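Local coordinates for protein dihydroorotase (Saccharomyces cerevisiae S288C, PDB 6L0A) that catalyses the zinc-dependent interconversion of N-carbamoyl-L-aspartate and dihydroorotate, the third step of de novo pyrimidine biosynthesis, at residues L51-I55 with E87-A93. Sequence-based numbering, arbitrary orientation.
Sequences LDRVI and EAAQQHA
L51 and I55, one turn apart at the start of helix 51-64, face A88, in the last turn of helix 82-90, and A93, just past its end; the CA atoms of L51 and A88 lie 6.1 Å apart, and those of I55 and A93 6.3 Å. The backbone of 87-93 closes its helix in a Schellman motif: H92 takes positive phi (54°), H92 N bonds back to A89 O, and A93 N reaches A88 O. This reversal turns A93 CB toward the neighbouring helix.

L51 carries most of the apolar contact. Its chi1 of -163° swings CG away from the backbone N, to the side of the carbonyl carbon, and chi2 (48°) sets the two methyls apart. CD1 lies 3.6 Å from A93 CB and also packs on CA and CB of A88. CD2 lies between the E87 carboxylate and the Q91 amide, 3.5 Å from E87 OE1 and 3.6 Å from Q91 NE2. The extended E87 chain passes obliquely over CD2, which CG, CD and OE1 all approach, so these are van der Waals contacts of long polar side chains over an aliphatic group. V54 CG1 approaches A93 CB from the other helix at 4.0 Å, and I55 CG1 does so slightly farther off. A water bridges the backbones, donating to A93 O at 2.7 Å and, weakly, to V54 O.

The buried V54 also touches I48 and M72, and the buried A88 touches F74. The first turn of helix 51-64 thus packs against the C-terminal turn of helix 82-90 and the Schellman turn that ends it, in the outer helical layer of the TIM-barrel amidohydrolase fold, away from the zinc-binding residues.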
ATOM      1  N   LEU C  51      -7.125 -33.400 -16.202  1.00 21.06           N
ATOM      2  CA  LEU C  51      -8.537 -33.739 -16.289  1.00 21.41           C
ATOM      3  C   LEU C  51      -9.047 -34.361 -14.996  1.00 20.21           C
ATOM      4  O   LEU C  51     -10.105 -33.981 -14.485  1.00 21.91           O
ATOM      5  CB  LEU C  51      -8.747 -34.694 -17.461  1.00 28.31           C
ATOM      6  CG  LEU C  51     -10.173 -34.869 -17.973  1.00 34.75           C
ATOM      7  CD1 LEU C  51     -10.831 -33.526 -18.163  1.00 29.34           C
ATOM      8  CD2 LEU C  51     -10.152 -35.642 -19.273  1.00 32.95           C
ATOM      9  N   ASP C  52      -8.326 -35.351 -14.466  1.00 24.44           N
ATOM     10  CA  ASP C  52      -8.833 -36.053 -13.292  1.00 25.47           C
ATOM     11  C   ASP C  52      -8.915 -35.126 -12.083  1.00 25.37           C
ATOM     12  O   ASP C  52      -9.857 -35.222 -11.287  1.00 22.17           O
ATOM     13  CB  ASP C  52      -7.963 -37.275 -12.995  1.00 29.05           C
ATOM     14  CG  ASP C  52      -8.126 -38.370 -14.043  1.00 37.39           C
ATOM     15  OD1 ASP C  52      -9.181 -38.403 -14.715  1.00 39.77           O
ATOM     16  OD2 ASP C  52      -7.200 -39.196 -14.202  1.00 48.63           O
ATOM     17  N   ARG C  53      -7.956 -34.202 -11.949  1.00 24.08           N
ATOM     18  CA  ARG C  53      -7.954 -33.273 -10.820  1.00 20.81           C
ATOM     19  C   ARG C  53      -9.165 -32.340 -10.857  1.00 17.12           C
ATOM     20  O   ARG C  53      -9.801 -32.103  -9.825  1.00 18.49           O
ATOM     21  CB  ARG C  53      -6.654 -32.470 -10.829  1.00 24.34           C
ATOM     22  CG  ARG C  53      -6.401 -31.585  -9.619  1.00 30.40           C
ATOM     23  CD  ARG C  53      -4.889 -31.515  -9.356  1.00 39.94           C
ATOM     24  NE  ARG C  53      -4.476 -30.391  -8.508  1.00 30.88           N
ATOM     25  CZ  ARG C  53      -4.795 -30.298  -7.225  1.00 28.49           C
ATOM     26  NH1 ARG C  53      -5.530 -31.248  -6.656  1.00 38.57           N
ATOM     27  NH2 ARG C  53      -4.392 -29.263  -6.507  1.00 24.10           N
ATOM     28  N   VAL C  54      -9.499 -31.801 -12.033  1.00 18.24           N
ATOM     29  CA  VAL C  54     -10.617 -30.866 -12.102  1.00 20.84           C
ATOM     30  C   VAL C  54     -11.942 -31.589 -11.921  1.00 18.52           C
ATOM     31  O   VAL C  54     -12.892 -31.019 -11.371  1.00 17.44           O
ATOM     32  CB  VAL C  54     -10.581 -30.063 -13.417  1.00 18.14           C
ATOM     33  CG1 VAL C  54     -11.066 -30.899 -14.595  1.00 19.72           C
ATOM     34  CG2 VAL C  54     -11.418 -28.775 -13.280  1.00 16.25           C
ATOM     35  N   ILE C  55     -12.036 -32.847 -12.369  1.00 19.69           N
ATOM     36  CA  ILE C  55     -13.260 -33.614 -12.163  1.00 20.21           C
ATOM     37  C   ILE C  55     -13.450 -33.922 -10.684  1.00 19.82           C
ATOM     38  O   ILE C  55     -14.536 -33.722 -10.129  1.00 23.16           O
ATOM     39  CB  ILE C  55     -13.239 -34.900 -13.009  1.00 21.27           C
ATOM     40  CG1 ILE C  55     -13.432 -34.569 -14.486  1.00 24.01           C
ATOM     41  CG2 ILE C  55     -14.341 -35.870 -12.537  1.00 28.32           C
ATOM     42  CD1 ILE C  55     -13.147 -35.737 -15.411  1.00 28.90           C
ATOM     43  N   GLU C  87      -9.845 -32.410 -24.989  1.00 24.63           N
ATOM     44  CA  GLU C  87     -10.376 -33.497 -24.172  1.00 25.68           C
ATOM     45  C   GLU C  87     -11.254 -32.966 -23.041  1.00 30.58           C
ATOM     46  O   GLU C  87     -12.387 -33.426 -22.849  1.00 28.04           O
ATOM     47  CB  GLU C  87      -9.219 -34.324 -23.618  1.00 31.75           C
ATOM     48  CG  GLU C  87      -9.633 -35.485 -22.745  1.00 39.59           C
ATOM     49  CD  GLU C  87      -8.442 -36.290 -22.244  1.00 43.67           C
ATOM     50  OE1 GLU C  87      -7.557 -35.700 -21.585  1.00 48.04           O
ATOM     51  OE2 GLU C  87      -8.390 -37.514 -22.504  1.00 54.28           O
ATOM     52  N   ALA C  88     -10.742 -31.994 -22.275  1.00 26.71           N
ATOM     53  CA  ALA C  88     -11.506 -31.445 -21.156  1.00 23.99           C
ATOM     54  C   ALA C  88     -12.770 -30.750 -21.636  1.00 23.74           C
ATOM     55  O   ALA C  88     -13.820 -30.843 -20.994  1.00 26.48           O
ATOM     56  CB  ALA C  88     -10.642 -30.469 -20.355  1.00 21.88           C
ATOM     57  N   ALA C  89     -12.685 -30.044 -22.765  1.00 24.74           N
ATOM     58  CA  ALA C  89     -13.840 -29.325 -23.284  1.00 25.86           C
ATOM     59  C   ALA C  89     -14.942 -30.287 -23.697  1.00 30.09           C
ATOM     60  O   ALA C  89     -16.118 -30.090 -23.364  1.00 28.18           O
ATOM     61  CB  ALA C  89     -13.430 -28.453 -24.468  1.00 23.59           C
ATOM     62  N   GLN C  90     -14.577 -31.344 -24.422  1.00 27.28           N
ATOM     63  CA  GLN C  90     -15.587 -32.258 -24.930  1.00 31.78           C
ATOM     64  C   GLN C  90     -16.242 -33.047 -23.809  1.00 26.72           C
ATOM     65  O   GLN C  90     -17.388 -33.481 -23.953  1.00 31.07           O
ATOM     66  CB  GLN C  90     -14.968 -33.185 -25.976  1.00 34.13           C
ATOM     67  CG  GLN C  90     -14.965 -32.558 -27.367  1.00 37.33           C
ATOM     68  CD  GLN C  90     -13.817 -33.025 -28.237  1.00 43.56           C
ATOM     69  OE1 GLN C  90     -13.472 -34.207 -28.253  1.00 48.54           O
ATOM     70  NE2 GLN C  90     -13.222 -32.093 -28.976  1.00 40.50           N
ATOM     71  N   GLN C  91     -15.549 -33.232 -22.692  1.00 26.58           N
ATOM     72  CA  GLN C  91     -16.142 -33.861 -21.520  1.00 27.87           C
ATOM     73  C   GLN C  91     -16.857 -32.866 -20.610  1.00 25.77           C
ATOM     74  O   GLN C  91     -17.335 -33.259 -19.540  1.00 26.93           O
ATOM     75  CB  GLN C  91     -15.067 -34.611 -20.735  1.00 26.85           C
ATOM     76  CG  GLN C  91     -14.484 -35.785 -21.499  1.00 36.73           C
ATOM     77  CD  GLN C  91     -13.524 -36.605 -20.663  1.00 38.46           C
ATOM     78  OE1 GLN C  91     -13.633 -36.651 -19.438  1.00 38.75           O
ATOM     79  NE2 GLN C  91     -12.571 -37.256 -21.323  1.00 43.31           N
ATOM     80  N   HIS C  92     -16.951 -31.599 -21.023  1.00 29.42           N
ATOM     81  CA  HIS C  92     -17.591 -30.543 -20.239  1.00 28.93           C
ATOM     82  C   HIS C  92     -16.995 -30.461 -18.837  1.00 23.12           C
ATOM     83  O   HIS C  92     -17.690 -30.204 -17.854  1.00 25.66           O
ATOM     84  CB  HIS C  92     -19.108 -30.741 -20.188  1.00 25.89           C
ATOM     85  CG  HIS C  92     -19.751 -30.715 -21.539  1.00 32.77           C
ATOM     86  ND1 HIS C  92     -20.013 -31.860 -22.261  1.00 38.74           N
ATOM     87  CD2 HIS C  92     -20.150 -29.681 -22.316  1.00 34.04           C
ATOM     88  CE1 HIS C  92     -20.564 -31.532 -23.416  1.00 36.55           C
ATOM     89  NE2 HIS C  92     -20.661 -30.216 -23.473  1.00 37.07           N
ATOM     90  N   ALA C  93     -15.686 -30.680 -18.748  1.00 21.96           N
ATOM     91  CA  ALA C  93     -15.004 -30.658 -17.460  1.00 21.60           C
ATOM     92  C   ALA C  93     -14.513 -29.271 -17.078  1.00 23.21           C
ATOM     93  O   ALA C  93     -14.233 -29.035 -15.896  1.00 20.30           O
ATOM     94  CB  ALA C  93     -13.822 -31.631 -17.467  1.00 20.00           C
TER
HETATM   95  O   HOH W   1     -14.928 -30.651 -13.850  1.00 18.41           O